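Local coordinates for protein xylooligosaccharide oxidase (Myceliophthora thermophila, PDB 5L6G) that oxidises the C1 hydroxyl of xylooligosaccharides and related sugars to lactones, using a bicovalently bound FAD and reducing molecular oxygen to hydrogen peroxide, at residues 270-275 and 378-383; 347-352 and 409-414; 239-244 and 280-285; 150-155 and 318-323. All coordinates share one frame; numbering follows the deposited sequence.

Interaction 1. Residues 270-275 and 378-383; sequences NMRVLG and IIDMYG. With XYP (beta-D-xylopyranose), chain H.
NH1 of R272 is gripped twice at the edge of its guanidinium, by O2 of the bound xylose at 2.8 Å and by a water that in turn donates to OD1 of D380. The two residues face each other as a non-hydrogen-bonded pair of neighbouring antiparallel strands, in the middle of the large sheet that forms one wall of the sugar pocket. Their charged atoms do not meet: NH1 of R272 and OD1 of D380 are 5.1 Å apart, so the water carries the link, and OD1 lies instead beside CB of R272. CG of R272 sits between the backbone N and the carbonyl carbon (chi1 72°), and from there the chain runs extended to NE, which Q283 holds from the next strand. I378 comes in over one guanidinium face, its CD1 3.8 Å above the plane and offset toward the rim. V273 and I379 form the hydrogen-bonded pair, N of V273 to O of I379 and N of I379 to O of V273, both 2.8 Å. Their side chains turn to the face covered by helix 246-261. There CB of V273 packs on CD1 of I379 at 4.1 Å.

Interaction 2. Residues 347-352 and 409-414; sequences LVTSAL and FLYELY. With XYP (beta-D-xylopyranose), chain H.
L347 pairs with Y411 and T349 with F409 as antiparallel hydrogen-bonded pairs, with V348 and L410 as the non-hydrogen-bonded pair between them; the strand directions differ by 156°. The ladder is uneven: N of Y411 reaches O of L347 at 2.8 Å, while the return bond from N of L347 to O of Y411 is weak at 3.3 Å. The Y411 ring turns its edge to L347, CD1 3.3 Å from O of L347 and also against CB of L347. Farther along, the side chains of Y411 and T349 cross at about a right angle, and OH of Y411 donates to OG1 of T349 at 2.8 Å. OG1, placed between the backbone N and carbonyl carbon of T349 (chi1 77°), hands a bond on to a lone pair of O of S350, so one hydroxyl is fixed on two sides. L352, beyond the strand, meets Y411 tip to tip, CD1 3.6 Å from OH.

These strands belong to the antiparallel sheet of the substrate-binding half, and helices 246-261 and 426-437 pack on the Y411 side; F436 meets the Y411 ring edge-to-face. On the reverse side CG2 of V348 touches CD1 of L410. E412, a substrate-binding residue on that side, extends to the xylose; Y96 OH holds its OE2, while the modelled approach of OE1 to ring oxygen O5 is too short to trust.

Interaction 3. Residues 239-244 and 280-285; sequences INLPWT and TQLQGL
N240 and Q281 stand side by side on a non-hydrogen-bonded pair, their amide planes 21° apart, and NE2 of Q281 donates to OD1 of N240 at 2.8 Å. CG of Q281 lies between its backbone N and carbonyl carbon, the chain extended beyond it. The donor is tilted 27° from the carbonyl plane of N240. The Q281 amide is used further: NE2 also bonds OE1 of E238, and its OE1 accepts from NE2 of Q283 on a lone pair at 2.9 Å. An alanine in place of Q281 would probably leave OD1 of N240 and NE2 of Q283 without these mates.

Backbone donors are met across the strands: N of I239 finds O of L282, N of L282 finds O of I239, and N of L241 finds O of T280 along a nearly straight N-H (172°). Strands 234-240 and 280-286 are neighbours toward one side of the large antiparallel sheet, with 308-314 beyond 234-240. Two inverse gamma turns follow, centred on P242 and W243, and water takes over: one molecule accepts from N of T280 at 2.9 Å and donates to O of L241, another donates to O of W243 beside OG1 of T280.

The opposite face is apolar. CD1 of I239 meets CD1 of L282 at 3.9 Å, and helix 290-304 closes over both. CG2 of T280 touches both CD1 of L241 and CE3 of W243, while CD1 of L241 lies over one face of the W243 ring, 3.8 Å above its plane, offset toward the rim.

Interaction 4. Residues 150-155 and 318-323; sequences FSHGTC and EGFRHY. With FAD (flavin-adenine dinucleotide), chain D; XYP (beta-D-xylopyranose), chain H.
H152 and F320 meet where a loop of the PCMH-type FAD-binding domain runs past the end of helix 316-322. CE1 of F320 comes to the edge of the imidazole, 3.6 Å from CE1 of H152, with the ring planes at 82°. O of G153 sits in turn at the edge of the phenyl ring. In F320 a chi1 of -178° puts CG anti to the backbone N, and the CE1 side of the ring is the part that reaches the loop.

Among the hydrogen bonds, ND1 of H152 donates to a lone pair of O of G153 at 3.0 Å, nearly straight (171°), which fixes the turn of the imidazole. An alanine in place of H152 would probably leave O of G153 without that donor and open a gap beside CE1 of F320. N of T154 donates to the flavin O4 at 2.9 Å. OG1 of the substrate-binding T154 bonds O2 of the xylose at 2.7 Å; R272, E412 and Y451 hold the sugar too. A water joins the two segments, lying 2.8 Å from OG1 of T154 and donating to O of Y323. The hydroxyl of Y323 turns away to G284.

CB of T154 also lies against O of Y323, its CG2 4.2 Å from CB of Y323. The covalent contact belongs to C155; with H94 it makes the bicovalent attachment of the flavin, SG of C155 lying 1.7 Å from its C6.

All four contacts are buried, but interaction 3 lies farthest out, its centre about 23 Å from the centre of the chain against 13 or 14 Å for the others. Interactions 1, 2 and 3 are pairs in one antiparallel sheet: strands 374-381 and 409-417 are adjacent, as are 269-275 and 280-286. Interaction 4 instead sets an irregular loop of the FAD domain against a helix end and has no direct hydrogen bond between its segments. Interactions 1, 2 and 4 all touch the same xylose, approaching it with a guanidinium, a carboxylate and a hydroxyl. Interaction 3 is linked to it at second hand, through Q283 to R272, and meets interaction 4 where Y323 bonds G284.

Interaction 1. Residues 270-275 and 378-383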
# COMPACT_ATOMS: atom_id res chain seq x y z
N ASN A 270 -13.01 -0.03 -12.27
CA ASN A 270 -12.03 -0.36 -11.25
C ASN A 270 -12.75 -1.27 -10.31
O ASN A 270 -13.84 -0.92 -9.82
CB ASN A 270 -11.60 0.89 -10.49
CG ASN A 270 -10.93 1.90 -11.37
OD1 ASN A 270 -9.70 1.94 -11.44
ND2 ASN A 270 -11.73 2.69 -12.11
N MET A 271 -12.21 -2.46 -10.09
CA MET A 271 -13.00 -3.53 -9.48
C MET A 271 -12.14 -4.54 -8.74
O MET A 271 -10.97 -4.69 -9.05
CB MET A 271 -13.82 -4.24 -10.54
CG MET A 271 -14.96 -5.09 -10.01
SD MET A 271 -16.15 -5.56 -11.27
CE MET A 271 -15.06 -6.20 -12.56
N ARG A 272 -12.74 -5.20 -7.76
CA ARG A 272 -12.12 -6.26 -7.00
C ARG A 272 -13.19 -7.26 -6.54
O ARG A 272 -14.37 -6.94 -6.48
CB ARG A 272 -11.45 -5.68 -5.78
CG ARG A 272 -12.44 -5.21 -4.71
CD ARG A 272 -11.74 -4.32 -3.68
NE ARG A 272 -12.62 -3.91 -2.61
CZ ARG A 272 -12.28 -3.07 -1.64
NH1 ARG A 272 -11.07 -2.54 -1.61
NH2 ARG A 272 -13.16 -2.76 -0.70
N VAL A 273 -12.75 -8.46 -6.22
CA VAL A 273 -13.54 -9.39 -5.45
C VAL A 273 -13.21 -9.17 -3.99
O VAL A 273 -12.05 -9.16 -3.64
CB VAL A 273 -13.20 -10.85 -5.80
CG1 VAL A 273 -13.97 -11.81 -4.90
CG2 VAL A 273 -13.51 -11.14 -7.27
N LEU A 274 -14.23 -8.98 -3.16
CA LEU A 274 -14.10 -9.07 -1.71
C LEU A 274 -14.81 -10.33 -1.29
O LEU A 274 -15.96 -10.52 -1.62
CB LEU A 274 -14.78 -7.89 -1.02
CG LEU A 274 -14.86 -7.97 0.51
CD1 LEU A 274 -13.46 -8.01 1.12
CD2 LEU A 274 -15.64 -6.80 1.08
N GLY A 275 -14.10 -11.20 -0.58
CA GLY A 275 -14.66 -12.43 -0.07
C GLY A 275 -14.45 -12.49 1.42
O GLY A 275 -13.41 -12.07 1.93
N ILE A 378 -9.18 -10.05 -0.62
CA ILE A 378 -9.45 -9.14 -1.72
C ILE A 378 -8.66 -9.64 -2.92
O ILE A 378 -7.49 -9.95 -2.79
CB ILE A 378 -9.09 -7.71 -1.37
CG1 ILE A 378 -10.13 -7.14 -0.40
CG2 ILE A 378 -9.00 -6.85 -2.62
CD1 ILE A 378 -9.83 -5.72 0.04
N ILE A 379 -9.31 -9.75 -4.07
CA ILE A 379 -8.62 -10.05 -5.31
C ILE A 379 -8.89 -8.85 -6.20
O ILE A 379 -10.00 -8.67 -6.70
CB ILE A 379 -9.15 -11.34 -5.99
CG1 ILE A 379 -9.14 -12.52 -5.02
CG2 ILE A 379 -8.30 -11.69 -7.22
CD1 ILE A 379 -10.19 -13.55 -5.32
N ASP A 380 -7.86 -8.03 -6.40
CA ASP A 380 -8.03 -6.83 -7.20
C ASP A 380 -7.94 -7.18 -8.67
O ASP A 380 -7.07 -7.96 -9.06
CB ASP A 380 -6.94 -5.81 -6.87
CG ASP A 380 -7.15 -5.17 -5.53
OD1 ASP A 380 -8.24 -4.65 -5.27
OD2 ASP A 380 -6.20 -5.12 -4.75
N MET A 381 -8.83 -6.61 -9.48
CA MET A 381 -8.68 -6.68 -10.92
C MET A 381 -7.56 -5.70 -11.30
O MET A 381 -7.78 -4.52 -11.48
CB MET A 381 -10.00 -6.35 -11.65
CG MET A 381 -11.16 -7.23 -11.25
SD MET A 381 -11.01 -9.01 -11.54
CE MET A 381 -10.45 -9.57 -9.94
N TYR A 382 -6.35 -6.22 -11.41
CA TYR A 382 -5.14 -5.41 -11.33
C TYR A 382 -4.54 -5.13 -12.70
O TYR A 382 -4.16 -4.00 -13.02
CB TYR A 382 -4.17 -6.16 -10.42
CG TYR A 382 -2.78 -5.57 -10.29
CD1 TYR A 382 -1.78 -5.90 -11.19
CD2 TYR A 382 -2.48 -4.71 -9.27
CE1 TYR A 382 -0.52 -5.39 -11.08
CE2 TYR A 382 -1.21 -4.19 -9.13
CZ TYR A 382 -0.23 -4.52 -10.05
OH TYR A 382 1.02 -4.00 -9.91
N GLY A 383 -4.42 -6.18 -13.51
CA GLY A 383 -3.70 -6.14 -14.76
C GLY A 383 -4.62 -6.25 -15.97
O GLY A 383 -5.74 -5.75 -15.98
O1 XYP H . -6.89 -3.05 0.15
C1 XYP H . -7.40 -2.39 1.31
C2 XYP H . -8.92 -2.26 1.18
C3 XYP H . -9.54 -1.74 2.47
C4 XYP H . -9.09 -2.59 3.65
C5 XYP H . -7.56 -2.69 3.69
O2 XYP H . -9.19 -1.35 0.11
O3 XYP H . -10.97 -1.68 2.35
O4 XYP H . -9.51 -1.99 4.88
O5 XYP H . -7.02 -3.14 2.45
O HOH W 1 -9.45 -2.37 -10.73
O HOH W 2 -9.01 -2.79 -3.63

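Interaction 2. Residues 347-352 and 409-414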
# COMPACT_ATOMS: atom_id res chain seq x y z
N LEU A 347 -0.39 -11.35 -2.25
CA LEU A 347 0.12 -12.01 -3.41
C LEU A 347 -0.11 -11.11 -4.61
O LEU A 347 -1.02 -10.27 -4.63
CB LEU A 347 -0.61 -13.33 -3.68
CG LEU A 347 -0.11 -14.65 -3.13
CD1 LEU A 347 -1.09 -15.73 -3.58
CD2 LEU A 347 1.27 -15.01 -3.60
N VAL A 348 0.74 -11.33 -5.60
CA VAL A 348 0.52 -10.89 -6.96
C VAL A 348 0.65 -12.16 -7.78
O VAL A 348 1.59 -12.94 -7.57
CB VAL A 348 1.57 -9.87 -7.41
CG1 VAL A 348 1.39 -9.51 -8.88
CG2 VAL A 348 1.48 -8.63 -6.54
N THR A 349 -0.30 -12.42 -8.66
CA THR A 349 -0.23 -13.60 -9.48
C THR A 349 -0.61 -13.27 -10.93
O THR A 349 -1.27 -12.26 -11.22
CB THR A 349 -1.16 -14.77 -9.02
OG1 THR A 349 -2.52 -14.50 -9.38
CG2 THR A 349 -1.07 -15.10 -7.54
N SER A 350 -0.19 -14.15 -11.81
CA SER A 350 -0.73 -14.25 -13.16
C SER A 350 -2.15 -14.80 -13.09
O SER A 350 -2.70 -14.98 -12.00
CB SER A 350 0.15 -15.20 -13.96
OG SER A 350 0.17 -16.48 -13.32
N ALA A 351 -2.74 -15.08 -14.24
CA ALA A 351 -3.89 -15.97 -14.27
C ALA A 351 -3.49 -17.30 -13.59
O ALA A 351 -2.32 -17.68 -13.59
CB ALA A 351 -4.38 -16.21 -15.68
N LEU A 352 -4.45 -17.97 -13.00
CA LEU A 352 -4.20 -19.20 -12.27
C LEU A 352 -4.60 -20.41 -13.10
O LEU A 352 -5.68 -20.42 -13.68
CB LEU A 352 -5.02 -19.17 -10.98
CG LEU A 352 -4.70 -18.00 -10.05
CD1 LEU A 352 -5.52 -18.07 -8.78
CD2 LEU A 352 -3.23 -17.97 -9.73
N PHE A 409 -3.47 -10.14 -11.06
CA PHE A 409 -4.25 -10.01 -9.82
C PHE A 409 -3.34 -9.62 -8.68
O PHE A 409 -2.22 -10.12 -8.56
CB PHE A 409 -4.90 -11.34 -9.41
CG PHE A 409 -5.97 -11.82 -10.34
CD1 PHE A 409 -7.04 -11.01 -10.66
CD2 PHE A 409 -5.90 -13.09 -10.89
CE1 PHE A 409 -8.03 -11.45 -11.50
CE2 PHE A 409 -6.87 -13.53 -11.75
CZ PHE A 409 -7.95 -12.72 -12.05
N LEU A 410 -3.86 -8.74 -7.85
CA LEU A 410 -3.28 -8.39 -6.57
C LEU A 410 -4.22 -8.82 -5.46
O LEU A 410 -5.45 -8.63 -5.53
CB LEU A 410 -3.05 -6.89 -6.51
CG LEU A 410 -2.65 -6.23 -5.21
CD1 LEU A 410 -1.27 -6.73 -4.83
CD2 LEU A 410 -2.67 -4.70 -5.35
N TYR A 411 -3.64 -9.37 -4.41
CA TYR A 411 -4.43 -9.95 -3.34
C TYR A 411 -4.05 -9.39 -1.99
O TYR A 411 -2.86 -9.17 -1.71
CB TYR A 411 -4.19 -11.44 -3.25
CG TYR A 411 -4.41 -12.26 -4.50
CD1 TYR A 411 -3.50 -12.21 -5.56
CD2 TYR A 411 -5.46 -13.14 -4.59
CE1 TYR A 411 -3.64 -13.01 -6.67
CE2 TYR A 411 -5.62 -13.95 -5.70
CZ TYR A 411 -4.71 -13.89 -6.74
OH TYR A 411 -4.85 -14.68 -7.85
N GLU A 412 -5.07 -9.19 -1.16
CA GLU A 412 -4.89 -8.94 0.25
C GLU A 412 -5.62 -10.06 0.99
O GLU A 412 -6.80 -10.29 0.73
CB GLU A 412 -5.47 -7.59 0.67
CG GLU A 412 -5.15 -7.25 2.12
CD GLU A 412 -5.78 -5.95 2.58
OE1 GLU A 412 -6.61 -5.35 1.85
OE2 GLU A 412 -5.44 -5.53 3.72
N LEU A 413 -4.90 -10.73 1.88
CA LEU A 413 -5.48 -11.74 2.75
C LEU A 413 -5.33 -11.24 4.18
O LEU A 413 -4.26 -10.88 4.60
CB LEU A 413 -4.81 -13.11 2.60
CG LEU A 413 -4.80 -13.81 1.23
CD1 LEU A 413 -3.72 -13.26 0.32
CD2 LEU A 413 -4.61 -15.32 1.38
N TYR A 414 -6.44 -11.22 4.91
CA TYR A 414 -6.50 -10.48 6.17
C TYR A 414 -7.21 -11.33 7.19
O TYR A 414 -8.30 -11.82 6.94
CB TYR A 414 -7.25 -9.19 5.94
CG TYR A 414 -6.99 -8.07 6.92
CD1 TYR A 414 -6.00 -7.13 6.67
CD2 TYR A 414 -7.77 -7.90 8.05
CE1 TYR A 414 -5.77 -6.08 7.54
CE2 TYR A 414 -7.54 -6.83 8.93
CZ TYR A 414 -6.54 -5.92 8.65
OH TYR A 414 -6.32 -4.85 9.47
O1 XYP H . -6.89 -3.05 0.15
C1 XYP H . -7.40 -2.39 1.31
C2 XYP H . -8.92 -2.26 1.18
C3 XYP H . -9.54 -1.74 2.47
C4 XYP H . -9.09 -2.59 3.65
C5 XYP H . -7.56 -2.69 3.69
O2 XYP H . -9.19 -1.35 0.11
O3 XYP H . -10.97 -1.68 2.35
O4 XYP H . -9.51 -1.99 4.88
O5 XYP H . -7.02 -3.14 2.45

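Interaction 3. Residues 239-244 and 280-285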
# COMPACT_ATOMS: atom_id res chain seq x y z
N ILE A 239 -21.53 -6.86 -7.28
CA ILE A 239 -22.07 -8.05 -7.93
C ILE A 239 -21.81 -9.19 -7.00
O ILE A 239 -20.66 -9.60 -6.83
CB ILE A 239 -21.41 -8.35 -9.29
CG1 ILE A 239 -21.52 -7.15 -10.24
CG2 ILE A 239 -22.04 -9.60 -9.91
CD1 ILE A 239 -20.56 -7.18 -11.41
N ASN A 240 -22.89 -9.70 -6.39
CA ASN A 240 -22.76 -10.82 -5.49
C ASN A 240 -22.47 -12.09 -6.27
O ASN A 240 -23.05 -12.32 -7.32
CB ASN A 240 -24.01 -10.99 -4.63
CG ASN A 240 -24.12 -9.92 -3.57
OD1 ASN A 240 -23.12 -9.55 -2.95
ND2 ASN A 240 -25.32 -9.41 -3.34
N LEU A 241 -21.54 -12.89 -5.74
CA LEU A 241 -21.08 -14.09 -6.43
C LEU A 241 -21.47 -15.30 -5.62
O LEU A 241 -21.25 -15.31 -4.40
CB LEU A 241 -19.57 -14.05 -6.59
CG LEU A 241 -19.00 -12.90 -7.41
CD1 LEU A 241 -17.49 -12.83 -7.24
CD2 LEU A 241 -19.41 -13.06 -8.87
N PRO A 242 -21.99 -16.35 -6.28
CA PRO A 242 -22.44 -17.55 -5.57
C PRO A 242 -21.30 -18.50 -5.26
O PRO A 242 -21.36 -19.68 -5.62
CB PRO A 242 -23.40 -18.18 -6.57
CG PRO A 242 -22.80 -17.84 -7.88
CD PRO A 242 -22.32 -16.43 -7.71
N TRP A 243 -20.29 -18.00 -4.56
CA TRP A 243 -19.07 -18.77 -4.38
C TRP A 243 -19.12 -19.57 -3.08
O TRP A 243 -18.36 -19.36 -2.15
CB TRP A 243 -17.87 -17.84 -4.47
CG TRP A 243 -17.54 -17.38 -5.88
CD1 TRP A 243 -18.36 -17.44 -6.99
CD2 TRP A 243 -16.33 -16.77 -6.31
NE1 TRP A 243 -17.71 -16.94 -8.07
CE2 TRP A 243 -16.47 -16.50 -7.69
CE3 TRP A 243 -15.14 -16.43 -5.67
CZ2 TRP A 243 -15.46 -15.90 -8.43
CZ3 TRP A 243 -14.12 -15.84 -6.41
CH2 TRP A 243 -14.29 -15.59 -7.79
N THR A 244 -20.05 -20.51 -3.05
CA THR A 244 -20.39 -21.27 -1.85
C THR A 244 -19.96 -22.72 -1.95
O THR A 244 -20.15 -23.48 -1.02
CB THR A 244 -21.91 -21.27 -1.63
OG1 THR A 244 -22.55 -21.56 -2.88
CG2 THR A 244 -22.36 -19.90 -1.12
N THR A 280 -19.44 -13.19 -0.82
CA THR A 280 -18.43 -12.88 -1.82
C THR A 280 -19.07 -12.00 -2.87
O THR A 280 -20.19 -12.26 -3.31
CB THR A 280 -17.87 -14.15 -2.48
OG1 THR A 280 -17.28 -15.00 -1.47
CG2 THR A 280 -16.80 -13.77 -3.51
N GLN A 281 -18.38 -10.93 -3.26
CA GLN A 281 -18.96 -10.06 -4.28
C GLN A 281 -17.86 -9.30 -4.97
O GLN A 281 -16.78 -9.11 -4.40
CB GLN A 281 -19.94 -9.08 -3.64
CG GLN A 281 -19.32 -8.18 -2.59
CD GLN A 281 -20.26 -7.11 -2.05
OE1 GLN A 281 -19.80 -6.10 -1.56
NE2 GLN A 281 -21.55 -7.33 -2.16
N LEU A 282 -18.14 -8.91 -6.21
CA LEU A 282 -17.34 -7.91 -6.86
C LEU A 282 -17.80 -6.59 -6.32
O LEU A 282 -19.00 -6.41 -6.08
CB LEU A 282 -17.50 -7.96 -8.37
CG LEU A 282 -16.90 -9.21 -9.01
CD1 LEU A 282 -17.71 -9.59 -10.24
CD2 LEU A 282 -15.45 -8.99 -9.35
N GLN A 283 -16.85 -5.68 -6.13
CA GLN A 283 -17.09 -4.31 -5.73
C GLN A 283 -16.33 -3.47 -6.73
O GLN A 283 -15.14 -3.70 -6.95
CB GLN A 283 -16.52 -4.02 -4.34
CG GLN A 283 -17.05 -4.95 -3.28
CD GLN A 283 -16.45 -4.65 -1.92
OE1 GLN A 283 -15.26 -4.34 -1.80
NE2 GLN A 283 -17.26 -4.77 -0.89
N GLY A 284 -17.02 -2.49 -7.31
CA GLY A 284 -16.42 -1.62 -8.30
C GLY A 284 -16.66 -0.16 -8.06
O GLY A 284 -17.52 0.23 -7.25
N LEU A 285 -15.84 0.65 -8.72
CA LEU A 285 -16.08 2.07 -8.88
C LEU A 285 -15.86 2.37 -10.36
O LEU A 285 -14.76 2.21 -10.89
CB LEU A 285 -15.14 2.90 -8.00
CG LEU A 285 -15.51 4.38 -7.90
CD1 LEU A 285 -16.79 4.54 -7.11
CD2 LEU A 285 -14.41 5.23 -7.32
O HOH W 3 -21.94 -14.30 -1.87
O HOH W 4 -18.58 -16.92 -0.50

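Interaction 4. Residues 150-155 and 318-323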
# COMPACT_ATOMS: atom_id res chain seq x y z
N PHE A 150 -5.21 12.40 -7.36
CA PHE A 150 -4.35 11.38 -7.93
C PHE A 150 -4.84 9.99 -7.52
O PHE A 150 -5.81 9.86 -6.75
CB PHE A 150 -2.85 11.64 -7.69
CG PHE A 150 -2.38 11.56 -6.26
CD1 PHE A 150 -2.02 10.36 -5.68
CD2 PHE A 150 -2.16 12.74 -5.55
CE1 PHE A 150 -1.53 10.31 -4.39
CE2 PHE A 150 -1.66 12.70 -4.25
CZ PHE A 150 -1.34 11.49 -3.68
N SER A 151 -4.24 8.96 -8.11
CA SER A 151 -4.68 7.60 -7.84
C SER A 151 -4.06 7.07 -6.55
O SER A 151 -2.85 6.98 -6.43
CB SER A 151 -4.30 6.70 -9.01
OG SER A 151 -5.00 5.47 -8.92
N HIS A 152 -4.89 6.70 -5.57
CA HIS A 152 -4.38 6.14 -4.33
C HIS A 152 -5.37 5.16 -3.71
O HIS A 152 -6.47 4.97 -4.21
CB HIS A 152 -4.01 7.24 -3.34
CG HIS A 152 -5.10 8.25 -3.09
ND1 HIS A 152 -6.24 7.95 -2.37
CD2 HIS A 152 -5.20 9.56 -3.42
CE1 HIS A 152 -7.01 9.02 -2.30
NE2 HIS A 152 -6.39 10.02 -2.92
N GLY A 153 -4.95 4.56 -2.60
CA GLY A 153 -5.70 3.55 -1.93
C GLY A 153 -6.94 4.10 -1.26
O GLY A 153 -7.16 5.30 -1.21
N THR A 154 -7.75 3.19 -0.75
CA THR A 154 -8.91 3.51 0.03
C THR A 154 -8.34 3.59 1.43
O THR A 154 -7.29 3.01 1.72
CB THR A 154 -9.93 2.36 -0.00
OG1 THR A 154 -9.43 1.26 0.77
CG2 THR A 154 -10.18 1.85 -1.44
N CYS A 155 -9.01 4.26 2.34
CA CYS A 155 -8.49 4.29 3.71
C CYS A 155 -7.92 5.68 3.94
O CYS A 155 -6.75 5.93 3.66
CB CYS A 155 -7.38 3.24 3.98
SG CYS A 155 -7.86 1.48 4.15
N GLU A 318 -17.62 11.74 -2.56
CA GLU A 318 -18.58 10.79 -2.05
C GLU A 318 -18.17 9.38 -2.49
O GLU A 318 -18.35 8.42 -1.75
CB GLU A 318 -19.98 11.16 -2.54
CG GLU A 318 -21.10 10.38 -1.88
CD GLU A 318 -22.45 10.70 -2.50
OE1 GLU A 318 -22.75 11.90 -2.69
OE2 GLU A 318 -23.21 9.75 -2.82
N GLY A 319 -17.60 9.26 -3.69
CA GLY A 319 -17.06 7.97 -4.15
C GLY A 319 -15.96 7.51 -3.20
O GLY A 319 -15.87 6.33 -2.83
N PHE A 320 -15.10 8.45 -2.82
CA PHE A 320 -14.02 8.10 -1.93
C PHE A 320 -14.57 7.68 -0.57
O PHE A 320 -14.14 6.67 -0.03
CB PHE A 320 -12.98 9.23 -1.78
CG PHE A 320 -11.84 8.86 -0.88
CD1 PHE A 320 -10.87 7.96 -1.31
CD2 PHE A 320 -11.74 9.37 0.40
CE1 PHE A 320 -9.82 7.59 -0.47
CE2 PHE A 320 -10.68 9.01 1.24
CZ PHE A 320 -9.73 8.11 0.80
N ARG A 321 -15.52 8.43 -0.03
CA ARG A 321 -16.11 8.09 1.27
C ARG A 321 -16.78 6.73 1.24
O ARG A 321 -16.74 5.98 2.21
CB ARG A 321 -17.14 9.12 1.73
CG ARG A 321 -16.59 10.50 1.97
CD ARG A 321 -17.53 11.34 2.84
NE ARG A 321 -18.76 11.70 2.14
CZ ARG A 321 -18.89 12.68 1.24
NH1 ARG A 321 -17.85 13.44 0.90
NH2 ARG A 321 -20.07 12.91 0.68
N HIS A 322 -17.42 6.41 0.12
CA HIS A 322 -18.14 5.14 -0.01
C HIS A 322 -17.27 3.92 0.35
O HIS A 322 -17.74 3.00 1.01
CB HIS A 322 -18.64 4.95 -1.44
CG HIS A 322 -19.43 3.69 -1.61
ND1 HIS A 322 -20.76 3.59 -1.29
CD2 HIS A 322 -19.05 2.46 -2.03
CE1 HIS A 322 -21.18 2.36 -1.51
NE2 HIS A 322 -20.16 1.65 -1.96
N TYR A 323 -16.03 3.90 -0.12
CA TYR A 323 -15.12 2.77 0.14
C TYR A 323 -14.11 3.05 1.26
O TYR A 323 -13.18 2.26 1.48
CB TYR A 323 -14.38 2.37 -1.14
CG TYR A 323 -15.26 1.61 -2.11
CD1 TYR A 323 -15.81 0.38 -1.75
CD2 TYR A 323 -15.53 2.12 -3.39
CE1 TYR A 323 -16.61 -0.32 -2.64
CE2 TYR A 323 -16.32 1.41 -4.27
CZ TYR A 323 -16.87 0.20 -3.89
OH TYR A 323 -17.66 -0.54 -4.73
PA FAD D . 4.03 3.65 7.86
O1A FAD D . 4.18 5.02 8.46
O2A FAD D . 3.86 2.51 8.82
O5B FAD D . 5.16 3.40 6.80
C5B FAD D . 5.27 2.20 6.02
C4B FAD D . 6.69 2.04 5.52
O4B FAD D . 7.02 3.17 4.70
C3B FAD D . 7.71 2.01 6.64
O3B FAD D . 8.81 1.21 6.24
C2B FAD D . 8.16 3.44 6.75
O2B FAD D . 9.43 3.60 7.37
C1B FAD D . 8.12 3.87 5.30
N9A FAD D . 7.92 5.32 5.19
C8A FAD D . 6.94 6.06 5.70
N7A FAD D . 7.12 7.37 5.40
C5A FAD D . 8.24 7.42 4.68
C6A FAD D . 9.02 8.49 4.07
N6A FAD D . 8.54 9.75 4.19
N1A FAD D . 10.16 8.16 3.44
C2A FAD D . 10.60 6.90 3.33
N3A FAD D . 9.93 5.85 3.87
C4A FAD D . 8.77 6.08 4.54
N1 FAD D . -2.68 -0.24 0.48
C2 FAD D . -3.09 -0.20 -0.83
O2 FAD D . -2.23 -0.40 -1.74
N3 FAD D . -4.37 0.07 -1.15
C4 FAD D . -5.32 0.33 -0.22
O4 FAD D . -6.53 0.58 -0.50
C4X FAD D . -4.96 0.30 1.22
N5 FAD D . -5.85 0.54 2.22
C5X FAD D . -5.49 0.55 3.56
C6 FAD D . -6.40 0.83 4.59
C7 FAD D . -5.98 0.79 5.93
C7M FAD D . -7.00 1.08 7.00
C8 FAD D . -4.55 0.51 6.29
C8M FAD D . -4.05 0.55 7.73
C9 FAD D . -3.66 0.25 5.25
C9A FAD D . -4.07 0.24 3.90
N10 FAD D . -3.18 -0.05 2.84
C10 FAD D . -3.56 -0.02 1.49
C1' FAD D . -1.77 -0.36 3.08
C2' FAD D . -0.90 0.85 3.02
O2' FAD D . -0.70 1.16 1.64
C3' FAD D . 0.43 0.43 3.63
O3' FAD D . 0.26 -0.05 4.96
C4' FAD D . 1.37 1.64 3.62
O4' FAD D . 2.72 1.18 3.49
C5' FAD D . 1.16 2.44 4.88
O5' FAD D . 1.73 3.74 4.73
P FAD D . 1.93 4.61 6.03
O1P FAD D . 2.71 5.85 5.74
O2P FAD D . 0.61 4.79 6.72
O3P FAD D . 2.68 3.57 6.98
O1 XYP H . -6.89 -3.05 0.15
C1 XYP H . -7.40 -2.39 1.31
C2 XYP H . -8.92 -2.26 1.18
C3 XYP H . -9.54 -1.74 2.47
C4 XYP H . -9.09 -2.59 3.65
C5 XYP H . -7.56 -2.69 3.69
O2 XYP H . -9.19 -1.35 0.11
O3 XYP H . -10.97 -1.68 2.35
O4 XYP H . -9.51 -1.99 4.88
O5 XYP H . -7.02 -3.14 2.45
O HOH W 5 -11.02 1.60 3.00